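Local coordinates for uncharacterized conserved (Bdellovibrio bacteriovorus, PDB 7O21), which probably acts as an L,D-carboxypeptidase of the YkuD family, editing cell-wall peptidoglycan to generate the curved shape of this predatory bacterium, at residues Q192-F197 with D259-K264; A71-M76 with H86-G91; L53-R58 with K160-Y165; L25-L30 with E61-I66; H136-P139 with P143-R146. All coordinates share one frame; numbering follows the deposited sequence.

Contact 1: Q192-F197 with D259-K264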
# COMPACT_ATOMS: atom_id res chain seq x y z
N GLN A 192 30.74 -4.68 6.67
CA GLN A 192 31.04 -6.06 7.05
C GLN A 192 30.37 -6.42 8.37
O GLN A 192 29.90 -7.55 8.54
CB GLN A 192 32.55 -6.25 7.16
CG GLN A 192 33.29 -6.14 5.85
CD GLN A 192 34.80 -6.24 6.05
OE1 GLN A 192 35.28 -6.45 7.16
NE2 GLN A 192 35.54 -6.08 4.96
N ASP A 193 30.34 -5.48 9.32
CA ASP A 193 29.70 -5.74 10.60
C ASP A 193 28.24 -6.12 10.40
O ASP A 193 27.75 -7.10 10.97
CB ASP A 193 29.80 -4.51 11.50
CG ASP A 193 31.18 -4.35 12.12
OD1 ASP A 193 32.00 -5.29 12.03
OD2 ASP A 193 31.42 -3.28 12.70
N LEU A 194 27.53 -5.35 9.58
CA LEU A 194 26.11 -5.63 9.36
C LEU A 194 25.93 -6.87 8.48
O LEU A 194 24.98 -7.64 8.68
CB LEU A 194 25.42 -4.40 8.78
CG LEU A 194 24.99 -3.37 9.83
CD1 LEU A 194 24.03 -4.00 10.85
CD2 LEU A 194 26.19 -2.76 10.54
N SER A 195 26.82 -7.08 7.51
CA SER A 195 26.78 -8.31 6.73
C SER A 195 26.92 -9.53 7.62
O SER A 195 26.24 -10.54 7.41
CB SER A 195 27.87 -8.32 5.66
OG SER A 195 27.64 -7.33 4.68
N ARG A 196 27.79 -9.46 8.62
CA ARG A 196 27.96 -10.58 9.53
C ARG A 196 26.72 -10.80 10.38
O ARG A 196 26.36 -11.95 10.67
CB ARG A 196 29.20 -10.38 10.40
CG ARG A 196 30.50 -10.57 9.64
CD ARG A 196 31.69 -10.68 10.59
NE ARG A 196 31.69 -9.62 11.61
CZ ARG A 196 32.28 -8.44 11.46
NH1 ARG A 196 32.93 -8.15 10.34
NH2 ARG A 196 32.22 -7.55 12.44
N PHE A 197 26.05 -9.72 10.80
CA PHE A 197 24.77 -9.86 11.51
C PHE A 197 23.75 -10.60 10.65
O PHE A 197 23.14 -11.58 11.09
CB PHE A 197 24.25 -8.48 11.93
CG PHE A 197 22.86 -8.49 12.53
CD1 PHE A 197 22.66 -8.72 13.90
CD2 PHE A 197 21.75 -8.28 11.74
CE1 PHE A 197 21.38 -8.71 14.44
CE2 PHE A 197 20.47 -8.28 12.28
CZ PHE A 197 20.29 -8.50 13.63
N ASP A 259 18.05 4.67 15.02
CA ASP A 259 17.76 3.41 15.68
C ASP A 259 17.43 2.28 14.71
O ASP A 259 17.24 1.15 15.15
CB ASP A 259 16.57 3.61 16.63
CG ASP A 259 15.33 4.19 15.93
OD1 ASP A 259 15.47 5.04 15.01
OD2 ASP A 259 14.20 3.81 16.32
N GLN A 260 17.39 2.55 13.41
CA GLN A 260 16.76 1.66 12.43
C GLN A 260 17.77 0.89 11.60
O GLN A 260 18.85 1.40 11.26
CB GLN A 260 15.89 2.48 11.48
CG GLN A 260 14.67 3.09 12.15
CD GLN A 260 13.93 4.05 11.25
OE1 GLN A 260 14.29 4.23 10.07
NE2 GLN A 260 12.91 4.69 11.79
N LEU A 261 17.41 -0.35 11.27
CA LEU A 261 18.14 -1.18 10.31
C LEU A 261 17.14 -1.76 9.34
O LEU A 261 16.13 -2.34 9.76
CB LEU A 261 18.89 -2.32 11.01
CG LEU A 261 19.58 -3.37 10.12
CD1 LEU A 261 20.71 -2.75 9.32
CD2 LEU A 261 20.09 -4.54 10.95
N LEU A 262 17.40 -1.59 8.04
CA LEU A 262 16.56 -2.15 6.99
C LEU A 262 17.46 -2.99 6.09
O LEU A 262 18.50 -2.51 5.62
CB LEU A 262 15.90 -1.02 6.18
CG LEU A 262 14.80 -1.32 5.16
CD1 LEU A 262 15.35 -1.94 3.88
CD2 LEU A 262 13.68 -2.14 5.73
N VAL A 263 17.06 -4.24 5.87
CA VAL A 263 17.76 -5.16 4.98
C VAL A 263 16.74 -5.69 3.98
O VAL A 263 15.66 -6.13 4.38
CB VAL A 263 18.40 -6.32 5.76
CG1 VAL A 263 19.09 -7.28 4.83
CG2 VAL A 263 19.42 -5.76 6.76
N LYS A 264 17.05 -5.62 2.68
CA LYS A 264 16.16 -6.16 1.66
C LYS A 264 16.97 -7.02 0.71
O LYS A 264 18.06 -6.62 0.26
CB LYS A 264 15.46 -5.02 0.90
CG LYS A 264 14.49 -5.48 -0.18
CD LYS A 264 13.88 -4.27 -0.87
CE LYS A 264 12.89 -4.65 -1.97
NZ LYS A 264 12.17 -3.43 -2.48
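The helical turn that brings Leu194 and Phe197 onto Leu261 is held by the backbone bond from Arg196 N to Gln192 O, 2.8 Å long. A second such bond ties Phe197 N to Asp193 O. No polar bond crosses to the strand, and the contact is entirely apolar. Leu261 carries the strand side of it. Its CG lies anti to the backbone N (chi1 173°), and both methyls face the helix. CD1 of Leu261 rests against Leu194 CD1 at 3.9 Å. The same Leu194 methyl is 4.0 Å from Leu261 CD2, so it meets both branches of the fork. Leu261 CD2 also reaches the Phe197 ring, with CE2 as the nearest atom at 4.0 Å. Leu261 slides past both helix side chains in the opposite direction, and its CD2 is shared between them. This is helix-on-sheet packing in the NTF2-like domain, with the long helix 184-206 lying against the antiparallel sheet. Strand 260-270 runs between strands 246-257 and 275-287. Tyr291 of strand 290-300 touches all three side chains, Ile254 of strand 246-257 adds to Leu194, and Phe216 packs edge-to-face with Phe197.

Contact 2: A71-M76 with H86-G91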
# COMPACT_ATOMS: atom_id res chain seq x y z
N ALA A 71 18.93 20.63 -2.92
CA ALA A 71 17.58 20.22 -2.55
C ALA A 71 17.25 20.84 -1.21
O ALA A 71 18.14 21.25 -0.46
CB ALA A 71 17.51 18.69 -2.43
N ASP A 72 15.95 20.94 -0.92
CA ASP A 72 15.53 21.43 0.39
C ASP A 72 14.24 20.73 0.76
O ASP A 72 13.68 19.94 -0.01
CB ASP A 72 15.37 22.95 0.38
CG ASP A 72 15.78 23.60 1.70
OD1 ASP A 72 15.70 22.95 2.77
OD2 ASP A 72 16.17 24.79 1.66
N ILE A 73 13.77 20.98 1.98
CA ILE A 73 12.54 20.41 2.49
C ILE A 73 11.46 21.48 2.53
O ILE A 73 11.72 22.62 2.96
CB ILE A 73 12.75 19.81 3.89
CG1 ILE A 73 13.88 18.78 3.86
CG2 ILE A 73 11.44 19.23 4.41
CD1 ILE A 73 13.58 17.53 3.06
N GLY A 74 10.26 21.12 2.08
CA GLY A 74 9.15 22.06 2.14
C GLY A 74 8.77 22.38 3.57
O GLY A 74 8.88 21.54 4.47
N LYS A 75 8.31 23.61 3.78
CA LYS A 75 8.00 24.11 5.11
C LYS A 75 6.56 24.55 5.29
O LYS A 75 6.19 24.98 6.39
CB LYS A 75 8.93 25.28 5.46
CG LYS A 75 10.38 24.91 5.67
CD LYS A 75 11.17 26.10 6.18
CE LYS A 75 12.52 25.68 6.73
NZ LYS A 75 13.64 26.31 5.97
N MET A 76 5.72 24.43 4.27
CA MET A 76 4.40 25.04 4.27
C MET A 76 3.35 24.10 4.85
O MET A 76 3.45 22.88 4.73
CB MET A 76 4.00 25.44 2.85
CG MET A 76 4.78 26.62 2.30
SD MET A 76 4.44 28.13 3.22
CE MET A 76 2.75 28.45 2.71
N HIS A 86 9.06 22.20 14.68
CA HIS A 86 9.43 22.67 13.35
C HIS A 86 10.21 21.65 12.53
O HIS A 86 10.76 21.99 11.48
CB HIS A 86 10.18 24.00 13.35
CG HIS A 86 9.39 25.12 13.96
ND1 HIS A 86 8.27 25.66 13.36
CD2 HIS A 86 9.61 25.86 15.07
CE1 HIS A 86 7.80 26.64 14.10
NE2 HIS A 86 8.60 26.79 15.14
N LYS A 87 10.28 20.40 12.98
CA LYS A 87 11.03 19.37 12.28
C LYS A 87 10.11 18.58 11.36
O LYS A 87 8.88 18.64 11.46
CB LYS A 87 11.74 18.45 13.28
CG LYS A 87 12.66 19.19 14.24
CD LYS A 87 13.43 18.24 15.15
CE LYS A 87 14.48 17.47 14.37
NZ LYS A 87 15.37 16.68 15.26
N THR A 88 10.72 17.84 10.44
CA THR A 88 10.03 17.09 9.40
C THR A 88 10.48 15.64 9.46
O THR A 88 11.56 15.33 9.98
CB THR A 88 10.39 17.67 8.03
OG1 THR A 88 11.80 17.88 7.95
CG2 THR A 88 9.69 19.02 7.82
N PRO A 89 9.67 14.72 8.93
CA PRO A 89 10.04 13.30 9.03
C PRO A 89 11.36 12.98 8.35
O PRO A 89 11.73 13.57 7.33
CB PRO A 89 8.87 12.59 8.34
CG PRO A 89 7.72 13.53 8.48
CD PRO A 89 8.32 14.90 8.38
N GLU A 90 12.07 12.03 8.93
CA GLU A 90 13.25 11.45 8.32
C GLU A 90 13.09 9.94 8.33
O GLU A 90 12.42 9.38 9.22
CB GLU A 90 14.56 11.89 9.01
CG GLU A 90 14.73 11.39 10.43
CD GLU A 90 16.05 11.85 11.06
OE1 GLU A 90 17.05 12.01 10.33
OE2 GLU A 90 16.09 12.03 12.29
N GLY A 91 13.67 9.27 7.35
CA GLY A 91 13.54 7.83 7.31
C GLY A 91 14.01 7.23 6.01
O GLY A 91 14.67 7.88 5.18
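Ile73 and Thr88 meet through the way each turns about its first side-chain bond. In Ile73 a chi1 of -56° sets CG1 opposite the carbonyl carbon and sends CG2 out opposite the backbone N, to Thr88. In Thr88 a chi1 of 46° puts OG1 between the backbone N and the carbonyl carbon, with CG2 beside the N. Ile73 CG2 then lies across the Thr88 fork. It is 3.8 Å from Thr88 OG1 and equally 3.8 Å from Thr88 CG2. The two side chains slide past each other rather than meeting end-on. The hydroxyl makes its hydrogen bond elsewhere, with Lys48 NZ, which also bonds to Pro89 O. Lys48 thus satisfies the hydroxyl, while Ile73 CG2 sits against both branches of Thr88. Thr88 CG2 also comes loosely to Gly74 O, 4.3 Å away. Ile73 N bonds to Asp72 OD1 at 2.9 Å, on the anti side and 23° out of the carboxylate plane. Gly74 makes backbone bonds with Gly150 and Cys151, the predicted nucleophile, so the contact borders the probable active site. Strand 62-73 ends here, between strands 52-59 and 152-153 of the mixed sheet. The loop that follows returns through Thr88 to enter strand 91-99.

Contact 3: L53-R58 with K160-Y165; sequences LSVFER and KKLADY
Leu53 and Val55 of strand 52-59 pack on Leu162 and Tyr165 in a helix-on-sheet layer of the YkuD-type catalytic domain. Alternation along the strand places Leu53 and Val55 on the same face, toward helix 156-163. Ser54 between them points away, and its hydroxyl bonds to Glu68. The main bump is Leu162. Its CD2 methyl drops into the hollow between the two strand side chains, 3.7 Å from Leu53 CD2 and 3.7 Å from Val55 CG2. The other methyl, Leu162 CD1, meets the end of Leu53, touching Leu53 CD2 at 3.8 Å and its CD1 at 3.9 Å. These two leucines therefore meet tip to tip. Val55 passes Leu162 alongside instead. Its own fork is divided between two partners. With CG1 anti to the backbone N (chi1 -176°), that methyl goes to Tyr165, while CG2 goes to Leu162. Tyr165 follows three residues after Leu162, its N bonded to Leu162 O at 2.8 Å, and both residues point their side chains toward the strand. Tyr42 of the adjoining strand 42-47 packs edge-to-face with the tyrosine ring and also touches Val55. Ile66 of strand 62-73 adds another neighbour to Tyr165. The contact is buried and wholly apolar. Val55 CG1 makes a CH-pi contact over one face of the Tyr165 ring, 4.2 Å from its centroid and 18° off the ring normal, with CG the nearest ring atom.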
# COMPACT_ATOMS: atom_id res chain seq x y z
N LEU A 53 20.92 16.62 -2.49
CA LEU A 53 20.41 15.31 -2.88
C LEU A 53 21.44 14.65 -3.77
O LEU A 53 21.88 15.23 -4.76
CB LEU A 53 19.09 15.47 -3.63
CG LEU A 53 18.37 14.22 -4.12
CD1 LEU A 53 16.89 14.54 -4.30
CD2 LEU A 53 18.97 13.72 -5.45
N SER A 54 21.84 13.42 -3.42
CA SER A 54 22.85 12.69 -4.15
C SER A 54 22.27 11.39 -4.69
O SER A 54 21.31 10.85 -4.14
CB SER A 54 24.04 12.32 -3.26
OG SER A 54 24.54 13.44 -2.55
N VAL A 55 22.84 10.93 -5.79
CA VAL A 55 22.50 9.63 -6.36
C VAL A 55 23.70 8.71 -6.18
O VAL A 55 24.82 9.06 -6.57
CB VAL A 55 22.11 9.73 -7.84
CG1 VAL A 55 21.68 8.36 -8.36
CG2 VAL A 55 21.00 10.74 -8.02
N PHE A 56 23.48 7.55 -5.57
CA PHE A 56 24.50 6.53 -5.45
C PHE A 56 24.13 5.33 -6.31
O PHE A 56 22.95 5.03 -6.52
CB PHE A 56 24.65 6.08 -3.99
CG PHE A 56 25.37 7.08 -3.14
CD1 PHE A 56 24.70 8.17 -2.62
CD2 PHE A 56 26.73 6.95 -2.90
CE1 PHE A 56 25.36 9.11 -1.84
CE2 PHE A 56 27.41 7.91 -2.13
CZ PHE A 56 26.71 8.97 -1.60
N GLU A 57 25.15 4.66 -6.83
CA GLU A 57 24.98 3.47 -7.65
C GLU A 57 25.77 2.31 -7.06
O GLU A 57 26.85 2.50 -6.48
CB GLU A 57 25.39 3.70 -9.13
CG GLU A 57 25.03 2.53 -10.04
CD GLU A 57 25.40 2.73 -11.51
OE1 GLU A 57 26.08 3.73 -11.82
OE2 GLU A 57 25.00 1.87 -12.33
N ARG A 58 25.23 1.11 -7.23
CA ARG A 58 25.93 -0.10 -6.81
C ARG A 58 27.19 -0.29 -7.64
O ARG A 58 27.18 -0.13 -8.87
CB ARG A 58 25.02 -1.30 -7.01
CG ARG A 58 25.60 -2.59 -6.45
CD ARG A 58 24.83 -3.81 -6.91
NE ARG A 58 24.82 -3.92 -8.38
CZ ARG A 58 23.73 -3.89 -9.14
NH1 ARG A 58 22.52 -3.78 -8.61
NH2 ARG A 58 23.84 -3.97 -10.47
N LYS A 160 13.87 16.36 -13.63
CA LYS A 160 13.90 15.67 -14.91
C LYS A 160 15.14 14.78 -15.04
O LYS A 160 15.07 13.70 -15.63
CB LYS A 160 13.81 16.67 -16.06
CG LYS A 160 12.50 17.43 -16.08
CD LYS A 160 12.49 18.55 -17.11
CE LYS A 160 11.21 19.36 -16.98
NZ LYS A 160 11.23 20.61 -17.81
N LYS A 161 16.29 15.23 -14.52
CA LYS A 161 17.46 14.36 -14.49
C LYS A 161 17.24 13.16 -13.58
O LYS A 161 17.61 12.03 -13.93
CB LYS A 161 18.68 15.15 -14.02
CG LYS A 161 19.13 16.29 -14.94
CD LYS A 161 20.25 17.10 -14.29
CE LYS A 161 20.71 18.24 -15.19
NZ LYS A 161 21.65 19.15 -14.47
N LEU A 162 16.65 13.38 -12.40
CA LEU A 162 16.48 12.28 -11.46
C LEU A 162 15.55 11.21 -12.00
O LEU A 162 15.68 10.03 -11.65
CB LEU A 162 15.97 12.80 -10.13
CG LEU A 162 16.93 13.71 -9.36
CD1 LEU A 162 16.25 14.24 -8.10
CD2 LEU A 162 18.20 12.95 -9.00
N ALA A 163 14.59 11.60 -12.84
CA ALA A 163 13.65 10.63 -13.38
C ALA A 163 14.37 9.50 -14.09
O ALA A 163 13.88 8.36 -14.09
CB ALA A 163 12.65 11.33 -14.32
N ASP A 164 15.54 9.77 -14.67
CA ASP A 164 16.31 8.74 -15.36
C ASP A 164 16.85 7.68 -14.41
O ASP A 164 17.19 6.58 -14.86
CB ASP A 164 17.47 9.38 -16.14
CG ASP A 164 16.99 10.22 -17.31
OD1 ASP A 164 15.85 9.99 -17.79
OD2 ASP A 164 17.74 11.12 -17.74
N TYR A 165 16.95 7.97 -13.12
CA TYR A 165 17.50 7.02 -12.17
C TYR A 165 16.45 6.30 -11.34
O TYR A 165 16.80 5.42 -10.55
CB TYR A 165 18.47 7.72 -11.21
CG TYR A 165 19.65 8.40 -11.86
CD1 TYR A 165 20.73 7.66 -12.32
CD2 TYR A 165 19.69 9.78 -11.98
CE1 TYR A 165 21.82 8.29 -12.90
CE2 TYR A 165 20.78 10.41 -12.56
CZ TYR A 165 21.83 9.66 -13.01
OH TYR A 165 22.92 10.31 -13.58

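Contact 4: L25-L30 with E61-I66; sequences LLPASL and EQIQKI
A type I beta turn, Pro27 to Leu30, receives Ile63 from the start of strand 62-73. The turn is closed by a weak bond from Leu30 N to Pro27 O, 3.3 Å long. Ile63 is the central side chain. Its chi1 of 66° places CG1 between the backbone N and the carbonyl carbon, and CD1 extends from there into the turn. Ile63 CD1 lies 3.4 Å from Leu30 O. The same methyl touches Leu30 CG at 4.0 Å and comes to the CD carbon of the Pro27 ring at 4.2 Å. Leu26 slides past Ile63 in the opposite direction, its CD2 4.1 Å from Ile63 CG1 and close to the Ile63 carbonyl oxygen. Leu30 O is satisfied by His187 NE2 of helix 184-206, and the His187 side chain also packs on Ile63 and Leu26. Lys65, further along the strand, turns its amine to Glu68 and Tyr181. Strand 26-27 pairs with 181-182. The tight type I turn carries the chain from that pair to strand 30-32, at the edge of the five-stranded sheet of the NTF2-like domain, while Ile63 of the catalytic domain's sheet packs into it by apolar contact.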
# COMPACT_ATOMS: atom_id res chain seq x y z
N LEU A 25 34.87 10.35 0.97
CA LEU A 25 34.13 9.82 2.12
C LEU A 25 32.80 9.28 1.60
O LEU A 25 32.41 9.60 0.52
CB LEU A 25 33.92 10.90 3.18
CG LEU A 25 35.18 11.61 3.70
CD1 LEU A 25 34.80 12.74 4.62
CD2 LEU A 25 36.11 10.65 4.40
N LEU A 26 32.17 8.46 2.41
CA LEU A 26 30.93 7.79 2.04
C LEU A 26 29.92 7.92 3.17
O LEU A 26 30.29 7.99 4.34
CB LEU A 26 31.21 6.30 1.80
CG LEU A 26 32.06 5.92 0.60
CD1 LEU A 26 32.43 4.44 0.68
CD2 LEU A 26 31.35 6.23 -0.70
N PRO A 27 28.63 7.92 2.85
CA PRO A 27 27.60 8.07 3.89
C PRO A 27 27.51 6.82 4.76
O PRO A 27 27.29 5.71 4.26
CB PRO A 27 26.32 8.29 3.09
CG PRO A 27 26.59 7.63 1.77
CD PRO A 27 28.05 7.83 1.50
N ALA A 28 27.64 7.02 6.08
CA ALA A 28 27.70 5.89 7.01
C ALA A 28 26.43 5.06 6.99
O ALA A 28 26.47 3.87 7.31
CB ALA A 28 27.98 6.39 8.43
N SER A 29 25.30 5.66 6.65
CA SER A 29 24.02 4.98 6.78
C SER A 29 23.65 4.12 5.58
O SER A 29 22.79 3.24 5.71
CB SER A 29 22.89 5.96 7.09
OG SER A 29 23.13 6.64 8.33
N LEU A 30 24.25 4.35 4.41
CA LEU A 30 23.97 3.54 3.23
C LEU A 30 25.13 2.57 3.08
O LEU A 30 26.19 2.94 2.57
CB LEU A 30 23.81 4.42 2.00
CG LEU A 30 23.67 3.66 0.67
CD1 LEU A 30 22.46 2.73 0.68
CD2 LEU A 30 23.57 4.65 -0.49
N GLU A 61 30.02 -4.83 -4.22
CA GLU A 61 29.73 -4.66 -2.80
C GLU A 61 29.90 -3.22 -2.34
O GLU A 61 29.55 -2.90 -1.20
CB GLU A 61 30.65 -5.54 -1.95
CG GLU A 61 30.54 -7.02 -2.24
CD GLU A 61 31.32 -7.85 -1.23
OE1 GLU A 61 30.70 -8.65 -0.51
OE2 GLU A 61 32.55 -7.68 -1.16
N GLN A 62 30.46 -2.37 -3.19
CA GLN A 62 30.68 -0.97 -2.86
C GLN A 62 29.55 -0.10 -3.40
O GLN A 62 28.65 -0.57 -4.11
CB GLN A 62 32.03 -0.48 -3.42
CG GLN A 62 33.24 -0.87 -2.59
CD GLN A 62 33.51 -2.36 -2.61
OE1 GLN A 62 33.63 -2.97 -3.67
NE2 GLN A 62 33.59 -2.97 -1.42
N ILE A 63 29.58 1.16 -3.02
CA ILE A 63 28.66 2.17 -3.53
C ILE A 63 29.49 3.31 -4.08
O ILE A 63 30.61 3.57 -3.63
CB ILE A 63 27.68 2.67 -2.44
CG1 ILE A 63 28.43 3.45 -1.35
CG2 ILE A 63 26.87 1.51 -1.87
CD1 ILE A 63 27.53 4.08 -0.31
N GLN A 64 28.93 4.02 -5.06
CA GLN A 64 29.64 5.11 -5.71
C GLN A 64 28.67 6.26 -5.93
O GLN A 64 27.59 6.05 -6.48
CB GLN A 64 30.20 4.64 -7.05
CG GLN A 64 31.09 5.64 -7.76
CD GLN A 64 31.74 5.05 -9.00
OE1 GLN A 64 31.60 3.86 -9.28
NE2 GLN A 64 32.46 5.88 -9.74
N LYS A 65 29.06 7.47 -5.52
CA LYS A 65 28.23 8.64 -5.79
C LYS A 65 28.42 9.04 -7.24
O LYS A 65 29.55 9.19 -7.71
CB LYS A 65 28.62 9.79 -4.86
CG LYS A 65 27.70 11.01 -4.98
CD LYS A 65 28.18 12.18 -4.12
CE LYS A 65 27.71 12.05 -2.68
NZ LYS A 65 28.06 13.22 -1.82
N ILE A 66 27.32 9.20 -7.96
CA ILE A 66 27.39 9.53 -9.37
C ILE A 66 26.99 10.97 -9.66
O ILE A 66 27.49 11.54 -10.64
CB ILE A 66 26.62 8.55 -10.27
CG1 ILE A 66 25.15 8.55 -9.90
CG2 ILE A 66 27.22 7.15 -10.18
CD1 ILE A 66 24.30 7.65 -10.78

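Contact 5: H136-P139 with P143-R146; sequences HAIP and PLTR
Close to where Ile138 packs on Leu144, the His136 imidazole is fixed at its edge. ND1 of His136 donates to Ala137 O at 2.6 Å, with an N-H...O angle of 161°. The oxygen lies only 3° out of the ring plane, and the donor meets a lone pair in the carbonyl plane. This bond restrains rotation of the ring. Tyr109 packs against it edge-to-face, and the side chain also touches Cys151. His136 and Cys151 are the predicted proton donor/acceptor and nucleophile. A backbone carbonyl accepting from the histidine ND1 is as in the Cys-His sites of related YkuD-family enzymes, and probably orients the ring here. Ile138 carries the contact itself. Its chi1 of -147° lies away from a staggered value, with CG2 between the backbone N and the carbonyl carbon, and from there CG2 meets Leu144 CD2 at 4.0 Å. Ile138 CD1 lies against the 3-10 turn, 3.9 Å from Arg146 C and 4.0 Å from Arg146 CB, where the two side chains cross at about a right angle. The Arg146 guanidinium end leads away. The short 3-10 turn is closed by Arg146 N to Pro143 O at 3.1 Å. Apart from His136, which ends strand 134-136, both segments lie in the loop leading to strand 152-153. Val153 packs on Ile138, Leu144 and His136, Ala137 touches helix 156-163, and Leu144 reaches Asp72 of strand 62-73.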
# COMPACT_ATOMS: atom_id res chain seq x y z
N HIS A 136 9.54 16.27 -5.30
CA HIS A 136 8.91 17.00 -6.41
C HIS A 136 9.69 18.27 -6.71
O HIS A 136 10.71 18.56 -6.10
CB HIS A 136 7.42 17.26 -6.15
CG HIS A 136 7.14 18.18 -5.00
ND1 HIS A 136 7.30 19.55 -5.08
CD2 HIS A 136 6.66 17.93 -3.76
CE1 HIS A 136 6.95 20.10 -3.93
NE2 HIS A 136 6.56 19.14 -3.11
N ALA A 137 9.20 19.02 -7.69
CA ALA A 137 9.83 20.27 -8.08
C ALA A 137 8.90 21.43 -7.74
O ALA A 137 7.98 21.29 -6.91
CB ALA A 137 10.23 20.20 -9.55
N ILE A 138 9.17 22.57 -8.32
CA ILE A 138 8.42 23.80 -7.98
C ILE A 138 8.76 24.83 -9.05
O ILE A 138 9.71 24.67 -9.71
CB ILE A 138 8.80 24.23 -6.55
CG1 ILE A 138 7.62 24.90 -5.83
CG2 ILE A 138 10.10 25.01 -6.51
CD1 ILE A 138 7.58 24.69 -4.36
N PRO A 139 8.00 25.91 -9.22
CA PRO A 139 8.37 26.89 -10.21
C PRO A 139 9.76 27.49 -9.90
O PRO A 139 10.13 27.71 -8.83
CB PRO A 139 7.28 27.94 -10.03
CG PRO A 139 6.10 27.10 -9.67
CD PRO A 139 6.69 26.13 -8.66
N PRO A 143 11.16 29.79 -3.83
CA PRO A 143 12.09 29.01 -3.07
C PRO A 143 11.63 27.55 -2.96
O PRO A 143 10.51 27.29 -2.94
CB PRO A 143 12.03 29.60 -1.66
CG PRO A 143 11.16 30.81 -1.75
CD PRO A 143 10.41 30.74 -3.06
N LEU A 144 12.60 26.66 -2.87
CA LEU A 144 12.30 25.25 -2.67
C LEU A 144 11.47 25.01 -1.41
O LEU A 144 10.65 24.08 -1.38
CB LEU A 144 13.62 24.47 -2.62
CG LEU A 144 14.48 24.48 -3.88
CD1 LEU A 144 15.71 23.61 -3.66
CD2 LEU A 144 13.67 23.98 -5.09
N THR A 145 11.64 25.84 -0.38
CA THR A 145 10.93 25.67 0.88
C THR A 145 9.46 26.04 0.79
O THR A 145 8.73 25.85 1.78
CB THR A 145 11.62 26.49 1.97
OG1 THR A 145 11.93 27.79 1.46
CG2 THR A 145 12.92 25.83 2.39
N ARG A 146 8.99 26.54 -0.35
CA ARG A 146 7.55 26.71 -0.48
C ARG A 146 6.80 25.39 -0.57
O ARG A 146 5.57 25.39 -0.46
CB ARG A 146 7.21 27.62 -1.66
CG ARG A 146 5.79 28.16 -1.58
CD ARG A 146 5.54 29.23 -2.62
NE ARG A 146 6.25 30.48 -2.34
CZ ARG A 146 6.02 31.61 -2.99
NH1 ARG A 146 5.09 31.63 -3.94
NH2 ARG A 146 6.69 32.71 -2.70

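How the contacts relate
Contacts 2, 3 and 4 are buried, while 1 and 5 are partly buried, and 5 has exposed residues at its border. Contacts 2 and 4 use opposite ends of strand 62-73, and contact 3 uses its neighbour 52-59. Contacts 3 and 4 join through backbone bonds such as Glu57 N to Gln64 O. Contacts 2 and 5 meet through Lys75 N and Thr145 O, a probable hydrogen bond; Gly74, next to Lys75 in the chain, lies near the predicted catalytic residues. No hydrogen bond crosses any of the five contacts. Polar partners surround 2, 4 and 5, whereas 1 and 3 are apolar helix-on-sheet layers in different domains. Contact 1 lies apart, its centre about 34 Å from that of contact 5.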